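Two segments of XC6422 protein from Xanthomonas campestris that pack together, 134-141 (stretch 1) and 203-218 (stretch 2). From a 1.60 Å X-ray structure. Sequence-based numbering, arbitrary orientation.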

# COMPACT_ATOMS: atom_id res chain seq x y z
N PRO A 134 8.30 -17.12 18.36
CA PRO A 134 7.59 -15.95 17.84
C PRO A 134 6.09 -16.05 18.14
O PRO A 134 5.56 -17.14 18.31
N GLN A 135 5.43 -14.90 18.20
CA GLN A 135 3.99 -14.87 18.47
C GLN A 135 3.26 -15.25 17.18
O GLN A 135 2.20 -15.89 17.22
N VAL A 136 3.83 -14.85 16.05
CA VAL A 136 3.28 -15.14 14.74
C VAL A 136 4.40 -15.52 13.78
O VAL A 136 5.49 -14.93 13.83
N LEU A 137 4.15 -16.51 12.93
CA LEU A 137 5.12 -16.94 11.93
C LEU A 137 4.46 -16.86 10.56
O LEU A 137 3.33 -17.32 10.40
N ILE A 138 5.15 -16.27 9.59
CA ILE A 138 4.61 -16.17 8.24
C ILE A 138 5.59 -16.82 7.28
O ILE A 138 6.76 -16.45 7.25
N SER A 139 5.11 -17.81 6.52
CA SER A 139 5.95 -18.51 5.57
C SER A 139 5.45 -18.28 4.15
O SER A 139 4.34 -18.68 3.82
N ILE A 140 6.26 -17.63 3.34
CA ILE A 140 5.90 -17.36 1.95
C ILE A 140 6.71 -18.33 1.09
O ILE A 140 7.93 -18.28 1.07
N ALA A 141 6.00 -19.22 0.40
CA ALA A 141 6.62 -20.23 -0.45
C ALA A 141 7.62 -21.10 0.31
O ALA A 141 8.79 -21.21 -0.08
N ASP A 203 -1.46 -8.48 -4.57
CA ASP A 203 -2.31 -9.57 -4.12
C ASP A 203 -1.66 -10.22 -2.90
O ASP A 203 -2.34 -10.66 -1.98
N LEU A 204 -0.33 -10.31 -2.93
CA LEU A 204 0.42 -10.89 -1.83
C LEU A 204 0.20 -10.04 -0.58
O LEU A 204 -0.01 -10.56 0.51
N ARG A 205 0.25 -8.72 -0.76
CA ARG A 205 0.04 -7.79 0.34
C ARG A 205 -1.32 -8.05 0.98
O ARG A 205 -1.44 -8.13 2.20
N GLY A 206 -2.35 -8.18 0.15
CA GLY A 206 -3.69 -8.43 0.66
C GLY A 206 -3.82 -9.73 1.42
O GLY A 206 -4.46 -9.79 2.47
N ALA A 207 -3.20 -10.79 0.89
CA ALA A 207 -3.26 -12.09 1.53
C ALA A 207 -2.60 -12.06 2.90
O ALA A 207 -3.10 -12.66 3.85
N LEU A 208 -1.48 -11.36 3.00
CA LEU A 208 -0.74 -11.26 4.25
C LEU A 208 -1.54 -10.48 5.29
O LEU A 208 -1.69 -10.91 6.43
N GLN A 209 -2.06 -9.33 4.87
CA GLN A 209 -2.81 -8.49 5.78
C GLN A 209 -4.09 -9.15 6.26
O GLN A 209 -4.40 -9.12 7.45
N HIS A 210 -4.83 -9.77 5.35
CA HIS A 210 -6.06 -10.43 5.78
C HIS A 210 -5.74 -11.65 6.64
O HIS A 210 -6.47 -11.97 7.58
N GLY A 211 -4.63 -12.32 6.32
CA GLY A 211 -4.25 -13.49 7.08
C GLY A 211 -3.82 -13.25 8.51
O GLY A 211 -4.08 -14.07 9.39
N VAL A 212 -3.17 -12.12 8.76
CA VAL A 212 -2.71 -11.82 10.12
C VAL A 212 -3.58 -10.83 10.89
O VAL A 212 -3.38 -10.62 12.08
N ARG A 213 -4.55 -10.22 10.21
CA ARG A 213 -5.44 -9.23 10.82
C ARG A 213 -5.91 -9.54 12.24
O ARG A 213 -5.76 -8.71 13.15
N ARG A 214 -6.48 -10.72 12.44
CA ARG A 214 -7.00 -11.11 13.74
C ARG A 214 -5.94 -11.44 14.79
O ARG A 214 -6.28 -11.68 15.95
N TRP A 215 -4.67 -11.46 14.40
CA TRP A 215 -3.63 -11.75 15.37
C TRP A 215 -2.97 -10.46 15.86
O TRP A 215 -2.05 -10.50 16.68
N LEU A 216 -3.43 -9.32 15.36
CA LEU A 216 -2.86 -8.06 15.80
C LEU A 216 -3.23 -7.87 17.26
O LEU A 216 -4.41 -7.92 17.62
N PRO A 217 -2.23 -7.67 18.14
CA PRO A 217 -2.54 -7.48 19.56
C PRO A 217 -3.36 -6.23 19.88
O PRO A 217 -4.12 -6.22 20.85
N ALA A 218 -3.21 -5.18 19.07
CA ALA A 218 -3.96 -3.94 19.27
C ALA A 218 -5.00 -3.72 18.18
O ALA A 218 -4.83 -4.15 17.05

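This is an essentially apolar strand-on-helix contact, in which one side of a buried β-strand lays its branched aliphatic side chains against a nearly antiparallel α-helix and the turn that follows it, with no hydrogen bond passing between the two stretches. The axes of strand and helix approach to 10.9 Å and their N-to-C directions differ by 155°, so the start of the strand meets the end of stretch 2 and its end meets the helix near Leu204. The register shows this order directly: Val136 lies nearest Trp215, Ile138 nearest Leu208, and Ile140 nearest Leu204.

An extended strand turns successive side chains to alternate sides, and the sequence follows that rhythm. Val136, Ile138 and Ile140 point toward the helix, whereas Leu137 and Ser139 point away; the hydroxyl OG of Ser139 is hydrogen-bonded elsewhere in the structure. On the helix the inward positions are Leu204, Leu208 and Val212, spaced four residues apart. Because that spacing is slightly more than one turn, the three line up along one side, and the hydrogen bonds from Leu208 N to Leu204 O and from Val212 N to Leu208 O, each 3.0 Å, hold the turns that carry them.

Ile138 occupies the middle of the contact. In its m, t rotamer (chi1, chi2) it reaches two helix residues: CG2 lies 3.5 Å from Leu208 CD2, and CD1 lies 3.9 Å from Val212 CG1. β-Branching suits this place, since it gives the strand residue two carbon arms that leave CB in different directions. Leu208, also m, t, answers with a methyl that serves two neighbours, for its CD2 is in addition 4.2 Å from Ile140 CD1. Leu208 thus sits between two isoleucines of the same strand face. Val212, chi1 m, is shorter, yet the long arm of Ile138 closes the gap.

Ile140 repeats the m, t conformation of Ile138. Besides touching Leu208 it meets Leu204, whose t, p rotamer brings CD1 to 4.4 Å from Ile140 CG2, a looser contact than the one at the centre.

Beyond Val212 the chain turns, with Trp215 N donating to Val212 O at 2.8 Å, and the large indole takes over. Trp215 (chi1 m, chi2 -27°) points toward the strand, and its CE3 lies 3.8 Å from CG2 of Val136, which has chi1 t. The methyl approaches the ring obliquely. A compact valine and a large indole make an economical pair: each has 52 Å² covered by the opposite stretch, the largest areas in the contact.

The margin is thinner. Gln135, extended with chi1 and chi2 both t, runs out beside Pro217, a rigid ring with C-gamma endo pucker that points toward the strand side, and contributes van der Waals contact there. The side chain of Leu216 points away. In all, 359 Å² is buried, mostly by hydrocarbon groups.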

# COMPACT_ATOMS: atom_id res chain seq x y z
CB PRO A 134 7.89 -16.00 16.35
CG PRO A 134 7.95 -17.50 16.09
CD PRO A 134 8.80 -17.97 17.26
CB GLN A 135 3.59 -13.47 18.95
CG GLN A 135 2.08 -13.21 19.03
CD GLN A 135 1.76 -11.90 19.76
OE1 GLN A 135 1.41 -11.91 20.95
NE2 GLN A 135 1.91 -10.78 19.06
CB VAL A 136 2.55 -13.91 14.15
CG1 VAL A 136 2.31 -14.10 12.64
CG2 VAL A 136 1.23 -13.69 14.85
CB LEU A 137 5.57 -18.38 12.18
CG LEU A 137 6.55 -18.96 11.15
CD1 LEU A 137 7.88 -18.23 11.22
CD2 LEU A 137 6.74 -20.45 11.41
CB ILE A 138 4.41 -14.70 7.83
CG1 ILE A 138 3.41 -14.03 8.77
CG2 ILE A 138 3.92 -14.62 6.39
CD1 ILE A 138 3.47 -12.52 8.73
CB SER A 139 5.94 -20.02 5.85
OG SER A 139 6.27 -20.29 7.19
CB ILE A 140 6.24 -15.91 1.57
CG1 ILE A 140 5.54 -14.94 2.53
CG2 ILE A 140 5.82 -15.65 0.13
CD1 ILE A 140 5.94 -13.48 2.34
CB ALA A 141 7.30 -19.56 -1.64
CB ASP A 203 -2.48 -10.62 -5.21
CG ASP A 203 -3.11 -10.07 -6.46
OD1 ASP A 203 -2.43 -9.30 -7.18
OD2 ASP A 203 -4.28 -10.41 -6.72
CB LEU A 204 1.91 -10.94 -2.18
CG LEU A 204 2.88 -11.29 -1.04
CD1 LEU A 204 2.61 -12.70 -0.54
CD2 LEU A 204 4.32 -11.14 -1.54
CB ARG A 205 0.09 -6.35 -0.18
CG ARG A 205 -0.02 -5.28 0.91
CD ARG A 205 -0.31 -3.92 0.30
NE ARG A 205 -1.65 -3.88 -0.26
CZ ARG A 205 -2.11 -2.92 -1.06
NH1 ARG A 205 -3.36 -2.97 -1.51
NH2 ARG A 205 -1.32 -1.91 -1.43
CB ALA A 207 -2.59 -13.14 0.65
CB LEU A 208 0.60 -10.57 4.03
CG LEU A 208 1.73 -11.32 3.31
CD1 LEU A 208 2.82 -10.33 2.91
CD2 LEU A 208 2.29 -12.41 4.22
CB GLN A 209 -3.09 -7.13 5.11
CG GLN A 209 -1.82 -6.29 5.03
CD GLN A 209 -1.99 -4.95 4.34
OE1 GLN A 209 -1.12 -4.09 4.45
NE2 GLN A 209 -3.09 -4.77 3.62
CB HIS A 210 -6.87 -10.88 4.57
CG HIS A 210 -8.16 -11.54 4.94
ND1 HIS A 210 -9.20 -10.86 5.53
CD2 HIS A 210 -8.56 -12.83 4.84
CE1 HIS A 210 -10.19 -11.70 5.79
NE2 HIS A 210 -9.82 -12.90 5.38
CB VAL A 212 -1.25 -11.26 10.11
CG1 VAL A 212 -0.32 -12.25 9.42
CG2 VAL A 212 -1.20 -9.89 9.45
CB ARG A 213 -6.68 -9.06 9.95
CG ARG A 213 -7.77 -8.21 10.59
CD ARG A 213 -7.36 -6.76 10.60
NE ARG A 213 -7.25 -6.22 9.25
CZ ARG A 213 -6.64 -5.07 8.95
NH1 ARG A 213 -6.59 -4.66 7.70
NH2 ARG A 213 -6.05 -4.36 9.91
CB ARG A 214 -7.98 -12.27 13.58
CG ARG A 214 -9.33 -11.82 13.02
CD ARG A 214 -10.18 -13.00 12.57
NE ARG A 214 -11.48 -12.58 12.07
CZ ARG A 214 -12.49 -12.18 12.85
NH1 ARG A 214 -13.65 -11.81 12.30
NH2 ARG A 214 -12.35 -12.15 14.17
CB TRP A 215 -2.57 -12.68 14.78
CG TRP A 215 -3.12 -13.99 14.31
CD1 TRP A 215 -4.23 -14.64 14.78
CD2 TRP A 215 -2.58 -14.83 13.27
NE1 TRP A 215 -4.42 -15.82 14.09
CE2 TRP A 215 -3.42 -15.96 13.17
CE3 TRP A 215 -1.47 -14.73 12.43
CZ2 TRP A 215 -3.19 -16.99 12.24
CZ3 TRP A 215 -1.23 -15.75 11.51
CH2 TRP A 215 -2.09 -16.86 11.43
CB LEU A 216 -3.41 -6.90 14.96
CG LEU A 216 -2.99 -6.95 13.49
CD1 LEU A 216 -3.69 -5.84 12.71
CD2 LEU A 216 -1.48 -6.82 13.39
CB PRO A 217 -1.16 -7.50 20.22
CG PRO A 217 -0.24 -7.04 19.14
CD PRO A 217 -0.78 -7.70 17.91
CB ALA A 218 -2.99 -2.76 19.33